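Local coordinates for Lys-gingipain W83 (Porphyromonas gingivalis, PDB 3M1H), which cleaves proteins at lysyl bonds and may act as a virulence factor, this chain being its K3 cleaved adhesin domain, a calcium-binding beta jelly roll, at residues 4-9 / 69-74; 29-34 / 165-170; 53-58 / 129-134; 79-84 / 173-178. One frame throughout, in Å; residues are numbered along the deposited sequence. Where two conformers were deposited one is given.

Interaction 1. Residues 4-9 / 69-74. With NA (sodium ion), chain G; CA (calcium ion), chain F.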
loop_
_atom_site.group_PDB
_atom_site.type_symbol
_atom_site.label_atom_id
_atom_site.label_comp_id
_atom_site.label_asym_id
_atom_site.label_seq_id
_atom_site.Cartn_x
_atom_site.Cartn_y
_atom_site.Cartn_z
ATOM N N GLU A 4 -14.757 -11.136 10.689
ATOM C CA GLU A 4 -13.599 -10.739 9.904
ATOM C C GLU A 4 -13.322 -11.834 8.916
ATOM O O GLU A 4 -13.298 -13.012 9.264
ATOM C CB GLU A 4 -12.362 -10.523 10.776
ATOM C CG GLU A 4 -12.480 -9.393 11.753
ATOM C CD GLU A 4 -11.184 -9.101 12.487
ATOM O OE1 GLU A 4 -10.206 -9.883 12.375
ATOM O OE2 GLU A 4 -11.171 -8.061 13.171
ATOM N N VAL A 5 -13.129 -11.450 7.668
ATOM C CA VAL A 5 -12.740 -12.391 6.627
ATOM C C VAL A 5 -11.276 -12.237 6.228
ATOM O O VAL A 5 -10.729 -13.140 5.606
ATOM C CB VAL A 5 -13.634 -12.255 5.366
ATOM C CG1 VAL A 5 -15.107 -12.509 5.750
ATOM C CG2 VAL A 5 -13.449 -10.896 4.698
ATOM N N LEU A 6 -10.647 -11.117 6.603
ATOM C CA LEU A 6 -9.229 -10.903 6.344
ATOM C C LEU A 6 -8.672 -10.051 7.474
ATOM O O LEU A 6 -9.313 -9.130 7.924
ATOM C CB LEU A 6 -9.007 -10.199 4.987
ATOM C CG LEU A 6 -7.625 -10.255 4.337
ATOM C CD1 LEU A 6 -7.285 -11.694 3.956
ATOM C CD2 LEU A 6 -7.536 -9.321 3.115
ATOM N N ASN A 7 -7.476 -10.382 7.944
ATOM C CA ASN A 7 -6.810 -9.615 8.987
ATOM C C ASN A 7 -5.336 -9.897 8.819
ATOM O O ASN A 7 -4.827 -10.944 9.229
ATOM C CB ASN A 7 -7.304 -9.972 10.388
ATOM C CG ASN A 7 -6.696 -9.071 11.456
ATOM O OD1 ASN A 7 -5.561 -8.622 11.328
ATOM N ND2 ASN A 7 -7.459 -8.796 12.506
ATOM N N GLU A 8 -4.657 -8.966 8.165
ATOM C CA GLU A 8 -3.266 -9.151 7.802
ATOM C C GLU A 8 -2.359 -8.086 8.420
ATOM O O GLU A 8 -2.493 -6.861 8.149
ATOM C CB GLU A 8 -3.109 -9.130 6.287
ATOM C CG GLU A 8 -1.705 -9.476 5.838
ATOM C CD GLU A 8 -1.199 -10.749 6.515
ATOM O OE1 GLU A 8 -1.916 -11.765 6.441
ATOM O OE2 GLU A 8 -0.103 -10.702 7.099
ATOM N N ASP A 9 -1.397 -8.565 9.206
ATOM C CA ASP A 9 -0.457 -7.712 9.927
ATOM C C ASP A 9 0.920 -7.665 9.270
ATOM O O ASP A 9 1.797 -6.965 9.750
ATOM C CB ASP A 9 -0.342 -8.101 11.428
ATOM C CG ASP A 9 0.097 -9.538 11.645
ATOM O OD1 ASP A 9 0.695 -10.158 10.734
ATOM O OD2 ASP A 9 -0.173 -10.023 12.790
ATOM N N VAL A 69 -2.646 -7.015 -4.045
ATOM C CA VAL A 69 -3.998 -7.565 -4.174
ATOM C C VAL A 69 -4.236 -8.630 -3.092
ATOM O O VAL A 69 -3.378 -9.472 -2.831
ATOM C CB VAL A 69 -4.237 -8.137 -5.582
ATOM C CG1 VAL A 69 -5.739 -8.486 -5.733
ATOM C CG2 VAL A 69 -3.781 -7.130 -6.682
ATOM N N THR A 70 -5.385 -8.542 -2.443
ATOM C CA THR A 70 -5.785 -9.515 -1.445
ATOM C C THR A 70 -6.015 -10.883 -2.070
ATOM O O THR A 70 -6.196 -11.016 -3.281
ATOM C CB THR A 70 -7.117 -9.091 -0.763
ATOM O OG1 THR A 70 -8.185 -9.098 -1.716
ATOM C CG2 THR A 70 -7.003 -7.709 -0.130
ATOM N N PRO A 71 -6.090 -11.920 -1.227
ATOM C CA PRO A 71 -6.639 -13.154 -1.735
ATOM C C PRO A 71 -8.139 -12.999 -2.060
ATOM O O PRO A 71 -8.727 -11.959 -1.761
ATOM C CB PRO A 71 -6.483 -14.109 -0.540
ATOM C CG PRO A 71 -5.762 -13.379 0.528
ATOM C CD PRO A 71 -5.909 -11.938 0.224
ATOM N N GLU A 72 -8.720 -14.022 -2.689
ATOM C CA GLU A 72 -10.114 -13.990 -3.079
ATOM C C GLU A 72 -10.986 -13.943 -1.834
ATOM O O GLU A 72 -10.756 -14.696 -0.882
ATOM C CB GLU A 72 -10.458 -15.199 -3.947
ATOM C CG GLU A 72 -11.867 -15.121 -4.522
ATOM C CD GLU A 72 -12.298 -16.370 -5.265
ATOM O OE1 GLU A 72 -13.503 -16.492 -5.533
ATOM O OE2 GLU A 72 -11.449 -17.207 -5.597
ATOM N N LEU A 73 -11.971 -13.044 -1.860
ATOM C CA LEU A 73 -12.852 -12.726 -0.747
ATOM C C LEU A 73 -14.261 -13.232 -1.080
ATOM O O LEU A 73 -14.636 -13.315 -2.263
ATOM C CB LEU A 73 -12.877 -11.222 -0.528
ATOM C CG LEU A 73 -11.551 -10.480 -0.286
ATOM C CD1 LEU A 73 -11.723 -8.961 -0.377
ATOM C CD2 LEU A 73 -10.936 -10.875 1.041
ATOM N N SER A 74 -15.037 -13.561 -0.042
ATOM C CA SER A 74 -16.460 -13.817 -0.215
ATOM C C SER A 74 -17.221 -12.759 0.571
ATOM O O SER A 74 -17.236 -12.780 1.806
ATOM C CB SER A 74 -16.826 -15.226 0.266
ATOM O OG SER A 74 -18.234 -15.420 0.098
HETATM NA NA NA G . -3.562 -12.374 10.631
HETATM CA CA CA F . 2.593 -5.067 10.972
HETATM O O HOH W 1 -3.358 -10.067 11.651
HETATM O O HOH W 2 -1.912 -12.208 12.419
HETATM O O HOH W 3 -1.815 -11.676 9.622
HETATM O O HOH W 4 0.819 -5.237 12.543
HETATM O O HOH W 5 -5.234 -12.275 12.388
#
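A classic beta bulge sets Val5 and Leu6 together opposite Ile175 of strand 167-177, and both side chains point toward loop 69-74. Leu6 does most of the touching and its two methyls part company. CG, anti to the backbone N (chi1 -162°), carries the branch point toward the loop. Leu6 CD2 comes within 3.7 Å of Thr70 CG2, while CD1 lies 4.0 Å from Pro71 CD, beside the CD-CG part of the proline ring. Leu6 CD2 also approaches Leu73 CD2 at 4.3 Å, and Val5 CG2 reaches the same leucine methyl at 4.4 Å, both long, loose contacts. Strand 4-8 belongs to one sheet of the jelly roll and strand 65-69 to the other, so this apolar contact spans the two layers. The Thr70 hydroxyl is occupied elsewhere: OG1 donates to Pro71 O at 2.9 Å, tilted 24° from the carbonyl plane, and is also hydrogen-bonded to Val155 N. Farther along, the chain binds metals. Asn7 O coordinates a sodium ion at 2.4 Å. Water 1, itself bound to that ion, donates to Asn7 OD1. Just past the strand, Asp9 O binds a calcium ion at 2.4 Å, whose site also includes Glu11, Ser46, Ile48 and Asp171.

Interaction 2. Residues 29-34 / 165-170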
loop_
_atom_site.group_PDB
_atom_site.type_symbol
_atom_site.label_atom_id
_atom_site.label_comp_id
_atom_site.label_asym_id
_atom_site.label_seq_id
_atom_site.Cartn_x
_atom_site.Cartn_y
_atom_site.Cartn_z
ATOM N N ASN A 29 8.394 -3.636 -6.471
ATOM C CA ASN A 29 7.019 -3.917 -6.068
ATOM C C ASN A 29 6.733 -3.393 -4.668
ATOM O O ASN A 29 7.608 -2.928 -3.936
ATOM C CB ASN A 29 6.829 -5.441 -6.037
ATOM C CG ASN A 29 6.699 -6.047 -7.426
ATOM O OD1 ASN A 29 5.637 -5.980 -8.047
ATOM N ND2 ASN A 29 7.788 -6.645 -7.915
ATOM N N TRP A 30 5.487 -3.602 -4.264
ATOM C CA TRP A 30 5.199 -3.581 -2.846
ATOM C C TRP A 30 6.057 -4.688 -2.244
ATOM O O TRP A 30 6.163 -5.795 -2.786
ATOM C CB TRP A 30 3.741 -3.879 -2.585
ATOM C CG TRP A 30 2.780 -2.770 -2.879
ATOM C CD1 TRP A 30 2.098 -2.581 -4.021
ATOM C CD2 TRP A 30 2.376 -1.714 -1.982
ATOM N NE1 TRP A 30 1.286 -1.463 -3.928
ATOM C CE2 TRP A 30 1.434 -0.920 -2.677
ATOM C CE3 TRP A 30 2.718 -1.374 -0.667
ATOM C CZ2 TRP A 30 0.831 0.178 -2.094
ATOM C CZ3 TRP A 30 2.123 -0.271 -0.088
ATOM C CH2 TRP A 30 1.203 0.501 -0.810
ATOM N N THR A 31 6.662 -4.384 -1.105
ATOM C CA THR A 31 7.607 -5.281 -0.472
ATOM C C THR A 31 7.743 -5.039 1.037
ATOM O O THR A 31 7.558 -3.941 1.533
ATOM C CB THR A 31 8.996 -5.170 -1.135
ATOM O OG1 THR A 31 9.906 -6.074 -0.508
ATOM C CG2 THR A 31 9.551 -3.732 -1.027
ATOM N N THR A 32 8.077 -6.091 1.775
ATOM C CA THR A 32 8.454 -5.948 3.179
ATOM C C THR A 32 9.974 -5.930 3.363
ATOM O O THR A 32 10.471 -5.914 4.511
ATOM C CB THR A 32 7.852 -7.063 4.071
ATOM O OG1 THR A 32 8.321 -8.348 3.650
ATOM C CG2 THR A 32 6.324 -6.992 4.063
ATOM N N THR A 33 10.723 -5.937 2.271
ATOM C CA THR A 33 12.203 -5.866 2.370
ATOM C C THR A 33 12.679 -4.724 1.470
ATOM O O THR A 33 13.364 -4.953 0.463
ATOM C CB THR A 33 12.881 -7.192 1.934
ATOM O OG1 THR A 33 12.447 -7.555 0.612
ATOM C CG2 THR A 33 12.526 -8.331 2.916
ATOM N N PRO A 34 12.284 -3.466 1.774
ATOM C CA PRO A 34 12.654 -2.339 0.916
ATOM C C PRO A 34 14.165 -2.190 0.748
ATOM O O PRO A 34 14.905 -2.130 1.761
ATOM C CB PRO A 34 12.105 -1.114 1.670
ATOM C CG PRO A 34 11.923 -1.590 3.062
ATOM C CD PRO A 34 11.499 -3.019 2.943
ATOM N N PHE A 165 9.386 11.075 -4.129
ATOM C CA PHE A 165 9.192 11.352 -2.694
ATOM C C PHE A 165 10.004 10.323 -1.906
ATOM O O PHE A 165 11.252 10.456 -1.814
ATOM C CB PHE A 165 7.700 11.512 -2.341
ATOM C CG PHE A 165 7.108 12.742 -2.998
ATOM C CD1 PHE A 165 7.304 13.983 -2.428
ATOM C CD2 PHE A 165 6.437 12.650 -4.214
ATOM C CE1 PHE A 165 6.798 15.144 -3.050
ATOM C CE2 PHE A 165 5.932 13.804 -4.848
ATOM C CZ PHE A 165 6.118 15.053 -4.252
ATOM N N PHE A 166 9.378 9.285 -1.333
ATOM C CA PHE A 166 10.178 8.222 -0.760
ATOM C C PHE A 166 9.444 6.871 -0.821
ATOM O O PHE A 166 9.446 6.268 -1.856
ATOM C CB PHE A 166 10.703 8.601 0.634
ATOM C CG PHE A 166 11.779 7.699 1.148
ATOM C CD1 PHE A 166 12.899 7.446 0.381
ATOM C CD2 PHE A 166 11.692 7.085 2.400
ATOM C CE1 PHE A 166 13.900 6.634 0.840
ATOM C CE2 PHE A 166 12.706 6.268 2.873
ATOM C CZ PHE A 166 13.825 6.040 2.078
ATOM N N TRP A 167 8.821 6.405 0.263
ATOM C CA TRP A 167 8.007 5.178 0.229
ATOM C C TRP A 167 6.677 5.438 0.919
ATOM O O TRP A 167 6.607 6.315 1.802
ATOM C CB TRP A 167 8.691 4.019 0.953
ATOM C CG TRP A 167 9.993 3.523 0.399
ATOM C CD1 TRP A 167 11.215 4.120 0.435
ATOM C CD2 TRP A 167 10.181 2.261 -0.223
ATOM N NE1 TRP A 167 12.182 3.297 -0.135
ATOM C CE2 TRP A 167 11.546 2.157 -0.575
ATOM C CE3 TRP A 167 9.308 1.212 -0.553
ATOM C CZ2 TRP A 167 12.054 1.030 -1.203
ATOM C CZ3 TRP A 167 9.820 0.090 -1.174
ATOM C CH2 TRP A 167 11.182 0.023 -1.506
ATOM N N ILE A 168 5.648 4.713 0.467
ATOM C CA ILE A 168 4.352 4.590 1.141
ATOM C C ILE A 168 4.329 3.239 1.882
ATOM O O ILE A 168 4.810 2.229 1.356
ATOM C CB ILE A 168 3.178 4.786 0.193
ATOM C CG1 ILE A 168 1.860 4.753 0.983
ATOM C CG2 ILE A 168 3.142 3.776 -0.938
ATOM C CD1 ILE A 168 0.681 5.313 0.140
ATOM N N ASN A 169 3.772 3.249 3.087
ATOM C CA ASN A 169 3.644 2.053 3.920
ATOM C C ASN A 169 2.186 1.730 4.215
ATOM O O ASN A 169 1.367 2.632 4.406
ATOM C CB ASN A 169 4.317 2.259 5.254
ATOM C CG ASN A 169 5.779 2.551 5.178
ATOM O OD1 ASN A 169 6.489 1.994 4.367
ATOM N ND2 ASN A 169 6.252 3.394 6.076
ATOM N N LEU A 170 1.878 0.429 4.280
ATOM C CA LEU A 170 0.562 -0.082 4.592
ATOM C C LEU A 170 0.707 -1.139 5.695
ATOM O O LEU A 170 1.698 -1.887 5.697
ATOM C CB LEU A 170 -0.006 -0.703 3.319
ATOM C CG LEU A 170 -1.304 -1.490 3.375
ATOM C CD1 LEU A 170 -2.500 -0.596 3.702
ATOM C CD2 LEU A 170 -1.507 -2.249 2.046
#
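Pro34 and Trp167 make the CH-pi part of this contact. Pro34 CB sits 3.7 Å from the centroid of the six-membered indole ring, 20° off its normal, which places it over the face but displaced toward the rim; the nearest ring atom is Trp167 CH2, 3.5 Å from Pro34 CB. The Trp167 indole also has ring neighbours. Trp167 CD1 stands 3.4 Å above the plane of the Phe166 ring, over its centre, and Phe41 packs edge-to-face with Trp167.

The remaining packing is aliphatic against aromatic. Thr31 CG2 comes obliquely to 3.8 Å from Trp167 CZ3. Against the next strand residues, Trp30 of the loop presents the far end of its benzo ring: CH2 touches Ile168 CG2 at 3.8 Å, again obliquely, whereas the side chains of Trp30 and Leu170 cross at about a right angle. There Trp30 CZ3 lies 4.0 Å from Leu170 CB, a less certain contact because Leu170 was deposited in two conformers.

The loop's polar groups are bonded within it or to other parts of the fold. Thr31 OG1 accepts from Thr33 N at 2.9 Å with an N-H...O angle of 166°, an ST turn that shapes the loop between the two aromatic contacts. The buried indole nitrogen of Trp30 is satisfied by Asn66 O, and Asn66 is a ligand of a calcium ion, with Asp22, Asp24, Asp26 and Asn28.

Trp30 thus lies between strand 167-177 of one sheet and His159 of the other, in the core of the jelly-roll sandwich.

Interaction 3. Residues 53-58 / 129-134. Unlike the reference sequence in segment 53-58: Tyr55 (reference His).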
loop_
_atom_site.group_PDB
_atom_site.type_symbol
_atom_site.label_atom_id
_atom_site.label_comp_id
_atom_site.label_asym_id
_atom_site.label_seq_id
_atom_site.Cartn_x
_atom_site.Cartn_y
_atom_site.Cartn_z
ATOM N N ALA A 53 7.887 2.132 -3.332
ATOM C CA ALA A 53 8.775 3.289 -3.508
ATOM C C ALA A 53 8.439 4.172 -4.682
ATOM O O ALA A 53 8.213 3.698 -5.792
ATOM C CB ALA A 53 10.237 2.821 -3.664
ATOM N N SER A 54 8.473 5.476 -4.425
ATOM C CA SER A 54 8.614 6.494 -5.490
ATOM C C SER A 54 10.057 6.996 -5.556
ATOM O O SER A 54 10.383 7.758 -6.488
ATOM C CB SER A 54 7.648 7.644 -5.282
ATOM O OG SER A 54 7.984 8.443 -4.181
ATOM N N TYR A 55 10.918 6.578 -4.635
ATOM C CA TYR A 55 12.346 6.931 -4.594
ATOM C C TYR A 55 13.072 5.918 -3.761
ATOM O O TYR A 55 12.619 5.627 -2.658
ATOM C CB TYR A 55 12.551 8.337 -4.003
ATOM C CG TYR A 55 13.971 8.861 -4.038
ATOM C CD1 TYR A 55 14.363 9.740 -5.049
ATOM C CD2 TYR A 55 14.910 8.490 -3.075
ATOM C CE1 TYR A 55 15.657 10.237 -5.091
ATOM C CE2 TYR A 55 16.229 8.987 -3.102
ATOM C CZ TYR A 55 16.588 9.857 -4.139
ATOM O OH TYR A 55 17.888 10.353 -4.160
ATOM N N ILE A 56 14.193 5.387 -4.270
ATOM C CA ILE A 56 14.980 4.388 -3.573
ATOM C C ILE A 56 16.378 4.936 -3.321
ATOM O O ILE A 56 17.037 5.389 -4.277
ATOM C CB ILE A 56 15.079 3.056 -4.384
ATOM C CG1 ILE A 56 13.683 2.502 -4.620
ATOM C CG2 ILE A 56 15.893 2.038 -3.646
ATOM C CD1 ILE A 56 13.586 1.253 -5.481
ATOM N N ASN A 57 16.812 4.934 -2.072
ATOM C CA ASN A 57 18.168 5.408 -1.740
ATOM C C ASN A 57 19.212 4.615 -2.530
ATOM O O ASN A 57 19.053 3.424 -2.757
ATOM C CB ASN A 57 18.450 5.347 -0.241
ATOM C CG ASN A 57 17.781 6.488 0.537
ATOM O OD1 ASN A 57 17.414 7.519 -0.012
ATOM N ND2 ASN A 57 17.635 6.275 1.831
ATOM N N PHE A 58 20.255 5.330 -2.960
ATOM C CA PHE A 58 21.368 4.801 -3.774
ATOM C C PHE A 58 20.939 4.427 -5.197
ATOM O O PHE A 58 21.736 3.814 -5.917
ATOM C CB PHE A 58 22.078 3.615 -3.105
ATOM C CG PHE A 58 22.807 3.965 -1.809
ATOM C CD1 PHE A 58 24.159 4.324 -1.812
ATOM C CD2 PHE A 58 22.155 3.884 -0.592
ATOM C CE1 PHE A 58 24.824 4.617 -0.623
ATOM C CE2 PHE A 58 22.813 4.168 0.617
ATOM C CZ PHE A 58 24.147 4.531 0.607
ATOM N N PRO A 129 16.113 19.331 0.037
ATOM C CA PRO A 129 16.403 18.532 -1.149
ATOM C C PRO A 129 17.613 17.626 -0.913
ATOM O O PRO A 129 18.739 18.114 -0.860
ATOM C CB PRO A 129 16.683 19.581 -2.229
ATOM C CG PRO A 129 16.940 20.914 -1.476
ATOM C CD PRO A 129 16.768 20.648 -0.000
ATOM N N GLU A 130 17.373 16.323 -0.741
ATOM C CA GLU A 130 18.424 15.413 -0.275
ATOM C C GLU A 130 18.526 14.163 -1.114
ATOM O O GLU A 130 17.501 13.589 -1.504
ATOM C CB GLU A 130 18.133 14.977 1.153
ATOM C CG GLU A 130 17.955 16.098 2.143
ATOM C CD GLU A 130 17.201 15.666 3.384
ATOM O OE1 GLU A 130 16.195 14.941 3.267
ATOM O OE2 GLU A 130 17.617 16.073 4.486
ATOM N N ALA A 131 19.754 13.718 -1.359
ATOM C CA ALA A 131 19.991 12.462 -2.073
ATOM C C ALA A 131 19.535 11.260 -1.258
ATOM O O ALA A 131 18.938 10.346 -1.842
ATOM C CB ALA A 131 21.470 12.286 -2.486
ATOM N N ILE A 132 19.841 11.257 0.043
ATOM C CA ILE A 132 19.508 10.153 0.967
ATOM C C ILE A 132 18.337 10.608 1.829
ATOM O O ILE A 132 18.431 11.588 2.578
ATOM C CB ILE A 132 20.696 9.777 1.870
ATOM C CG1 ILE A 132 21.846 9.206 1.034
ATOM C CG2 ILE A 132 20.286 8.794 3.006
ATOM C CD1 ILE A 132 21.718 7.675 0.792
ATOM N N ARG A 133 17.229 9.895 1.690
ATOM C CA ARG A 133 15.995 10.223 2.349
ATOM C C ARG A 133 15.674 9.183 3.417
ATOM O O ARG A 133 16.431 8.244 3.646
ATOM C CB ARG A 133 14.895 10.352 1.319
ATOM C CG ARG A 133 15.268 11.380 0.280
ATOM C CD ARG A 133 14.256 11.494 -0.799
ATOM N NE ARG A 133 14.770 12.396 -1.841
ATOM C CZ ARG A 133 14.141 12.733 -2.957
ATOM N NH1 ARG A 133 12.921 12.298 -3.263
ATOM N NH2 ARG A 133 14.751 13.558 -3.796
ATOM N N GLY A 134 14.580 9.403 4.125
ATOM C CA GLY A 134 14.225 8.508 5.228
ATOM C C GLY A 134 15.123 8.613 6.452
ATOM O O GLY A 134 15.156 7.708 7.273
HETATM O O HOH W 6 20.363 8.286 -3.037
#
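Asn57 grips the backbone of Arg133 with both ends of its amide. Arg133 N donates to Asn57 OD1 at 2.9 Å, nearly straight at 176°, and Asn57 ND2 donates to Arg133 O, also at 2.9 Å and 175°. The acceptor Arg133 O lies in the Asn57 amide plane, although the donor stands above the plane of that carbonyl. Tyr55 OH adds a short bond of 2.5 Å to Ala131 O, in the carbonyl plane and on a lone pair. Ala131 O also accepts from water 6, which in turn accepts from Phe58 N and so links the two segments again.

The side chains then stack. The Arg133 guanidinium lies flat on the Tyr55 ring, centres 3.7 Å apart and planes 9° from parallel, a cation-pi contact in which NH1 comes to 3.4 Å from Tyr55 CD1. The arginine chain runs extended from CG to NE, and NE donates to Glu130 O at 3.0 Å in the guanidinium plane, which limits rotation of the group. A salt bridge to Asp164 and a bond to Phe165 O hold NH1. Here, at one end of the jelly roll, strand 55-56 and the residues just after it are tied to the long loop between strands 116-119 and 142-148.

Outermost, Ile132 CD1 packs over the face of Phe58, 3.7 Å from CE2.

Interaction 4. Residues 79-84 / 173-178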
loop_
_atom_site.group_PDB
_atom_site.type_symbol
_atom_site.label_atom_id
_atom_site.label_comp_id
_atom_site.label_asym_id
_atom_site.label_seq_id
_atom_site.Cartn_x
_atom_site.Cartn_y
_atom_site.Cartn_z
ATOM N N GLY A 79 -19.058 -5.567 2.583
ATOM C CA GLY A 79 -18.177 -5.517 3.741
ATOM C C GLY A 79 -17.489 -4.188 3.933
ATOM O O GLY A 79 -17.770 -3.196 3.246
ATOM N N THR A 80 -16.568 -4.155 4.910
ATOM C CA THR A 80 -15.861 -2.937 5.293
ATOM C C THR A 80 -14.370 -3.250 5.405
ATOM O O THR A 80 -13.988 -4.220 6.097
ATOM C CB THR A 80 -16.330 -2.350 6.635
ATOM O OG1 THR A 80 -17.762 -2.204 6.585
ATOM C CG2 THR A 80 -15.635 -0.981 6.922
ATOM N N LEU A 81 -13.587 -2.426 4.712
ATOM C CA LEU A 81 -12.135 -2.467 4.764
ATOM C C LEU A 81 -11.652 -1.379 5.690
ATOM O O LEU A 81 -12.058 -0.208 5.544
ATOM C CB LEU A 81 -11.547 -2.228 3.365
ATOM C CG LEU A 81 -10.058 -1.919 3.228
ATOM C CD1 LEU A 81 -9.220 -3.134 3.556
ATOM C CD2 LEU A 81 -9.699 -1.405 1.810
ATOM N N THR A 82 -10.733 -1.728 6.594
ATOM C CA THR A 82 -9.904 -0.748 7.282
ATOM C C THR A 82 -8.448 -1.128 7.143
ATOM O O THR A 82 -8.100 -2.300 7.003
ATOM C CB THR A 82 -10.223 -0.597 8.794
ATOM O OG1 THR A 82 -9.989 -1.839 9.459
ATOM C CG2 THR A 82 -11.675 -0.221 9.017
ATOM N N PHE A 83 -7.615 -0.106 7.136
ATOM C CA PHE A 83 -6.177 -0.280 7.004
ATOM C C PHE A 83 -5.475 0.952 7.517
ATOM O O PHE A 83 -6.099 2.020 7.674
ATOM C CB PHE A 83 -5.770 -0.609 5.557
ATOM C CG PHE A 83 -6.055 0.493 4.549
ATOM C CD1 PHE A 83 -5.116 1.461 4.278
ATOM C CD2 PHE A 83 -7.288 0.559 3.920
ATOM C CE1 PHE A 83 -5.376 2.483 3.349
ATOM C CE2 PHE A 83 -7.539 1.580 2.964
ATOM C CZ PHE A 83 -6.603 2.525 2.713
ATOM N N TRP A 84 -4.172 0.815 7.738
ATOM C CA TRP A 84 -3.342 1.922 8.177
ATOM C C TRP A 84 -2.284 2.254 7.127
ATOM O O TRP A 84 -1.702 1.338 6.494
ATOM C CB TRP A 84 -2.684 1.598 9.502
ATOM C CG TRP A 84 -3.647 1.403 10.647
ATOM C CD1 TRP A 84 -4.409 0.306 10.916
ATOM C CD2 TRP A 84 -3.909 2.346 11.682
ATOM N NE1 TRP A 84 -5.146 0.518 12.075
ATOM C CE2 TRP A 84 -4.841 1.755 12.564
ATOM C CE3 TRP A 84 -3.443 3.630 11.950
ATOM C CZ2 TRP A 84 -5.303 2.425 13.695
ATOM C CZ3 TRP A 84 -3.922 4.297 13.065
ATOM C CH2 TRP A 84 -4.845 3.675 13.921
ATOM N N VAL A 173 -4.365 -4.530 7.633
ATOM C CA VAL A 173 -5.505 -4.595 6.715
ATOM C C VAL A 173 -6.545 -5.546 7.279
ATOM O O VAL A 173 -6.262 -6.716 7.461
ATOM C CB VAL A 173 -5.051 -5.077 5.341
ATOM C CG1 VAL A 173 -6.254 -5.222 4.386
ATOM C CG2 VAL A 173 -4.002 -4.131 4.732
ATOM N N VAL A 174 -7.746 -5.046 7.533
ATOM C CA VAL A 174 -8.842 -5.841 8.097
ATOM C C VAL A 174 -10.095 -5.667 7.222
ATOM O O VAL A 174 -10.427 -4.536 6.859
ATOM C CB VAL A 174 -9.176 -5.429 9.536
ATOM C CG1 VAL A 174 -10.251 -6.339 10.106
ATOM C CG2 VAL A 174 -7.914 -5.487 10.446
ATOM N N ILE A 175 -10.746 -6.773 6.861
ATOM C CA ILE A 175 -12.001 -6.765 6.089
ATOM C C ILE A 175 -13.018 -7.580 6.878
ATOM O O ILE A 175 -12.757 -8.725 7.280
ATOM C CB ILE A 175 -11.839 -7.325 4.664
ATOM C CG1 ILE A 175 -10.818 -6.479 3.880
ATOM C CG2 ILE A 175 -13.234 -7.378 3.962
ATOM C CD1 ILE A 175 -10.561 -6.938 2.472
ATOM N N THR A 176 -14.160 -6.947 7.127
ATOM C CA THR A 176 -15.254 -7.570 7.844
ATOM C C THR A 176 -16.424 -7.696 6.885
ATOM O O THR A 176 -16.600 -6.852 6.018
ATOM C CB THR A 176 -15.685 -6.722 9.057
ATOM O OG1 THR A 176 -16.222 -5.471 8.606
ATOM C CG2 THR A 176 -14.499 -6.448 9.973
ATOM N N SER A 177 -17.228 -8.732 7.052
ATOM C CA SER A 177 -18.367 -8.932 6.138
ATOM C C SER A 177 -19.609 -8.303 6.738
ATOM O O SER A 177 -19.682 -8.091 7.953
ATOM C CB SER A 177 -18.588 -10.410 5.852
ATOM O OG SER A 177 -18.649 -11.137 7.062
ATOM N N GLY A 178 -20.573 -7.994 5.876
ATOM C CA GLY A 178 -21.858 -7.441 6.295
ATOM C C GLY A 178 -22.118 -6.116 5.611
ATOM O O GLY A 178 -21.261 -5.227 5.624
HETATM O O HOH W 7 -18.699 -4.692 7.454
#
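The ring of Phe83 leads away from strand 173-177 and packs edge-to-face with Phe157 of the facing sheet, leaving Phe83 CB to meet Val173 CG2 at 4.0 Å. Phe83 CG takes the place between the backbone N and the carbonyl carbon (chi1 64°). The indole of Trp84, the other flat side chain, stacks on the ring of His44.

The backbones carry the pairing. Strands 79-84 and 173-177 run at 167°, with axes 4.6 Å apart at closest approach. Thr80 and Thr176 form a hydrogen-bonded antiparallel pair, Thr80 N to Thr176 O and Thr176 N to Thr80 O both being 2.9 Å. Thr82 and Val174 repeat it at 2.8 Å for both Thr82 N to Val174 O and Val174 N to Thr82 O, the latter at 176°. At the non-hydrogen-bonded pair of Leu81 and Ile175, a CA-H...O contact joins Ile175 CA to Thr80 O at 3.2 Å.

These two strands are neighbours in one sheet of the jelly roll, and its faces differ. On the face toward the other sheet, Leu81 CD1 touches both Val173 CG1 and Ile175 CG1 at 3.7 Å, and Leu81 packs against Val99. The other face, partly exposed, carries Thr80, Thr82, Val174 and Thr176, where Thr82 lies side by side with Val174. Water 7 bridges Thr80 OG1 and Thr176 OG1, 2.8 Å from each, and donates to Gly178 O; Thr80 OG1 is also hydrogen-bonded to Gln147.

Interaction 2 is the buried contact, its centre about 7 Å from the centre of the chain, whereas interaction 3 lies at the surface, and interactions 1 and 4 are intermediate. Interactions 2 and 4 share strand 167-177, and strand 4-8 of interaction 1 pairs with the same strand, through Val5 N to Ile175 O and Glu8 N to Val173 O. Interactions 1 and 3 fall on opposite sides of the centre. Chemistry follows position: aromatic and aliphatic packing in interaction 2, backbone pairing in interaction 4, methyl contacts at one end of a metal-binding segment in interaction 1, and amide, hydroxyl and guanidinium bonding in interaction 3. Interactions 2 and 3 join through the backbones of Phe166 and Ser54.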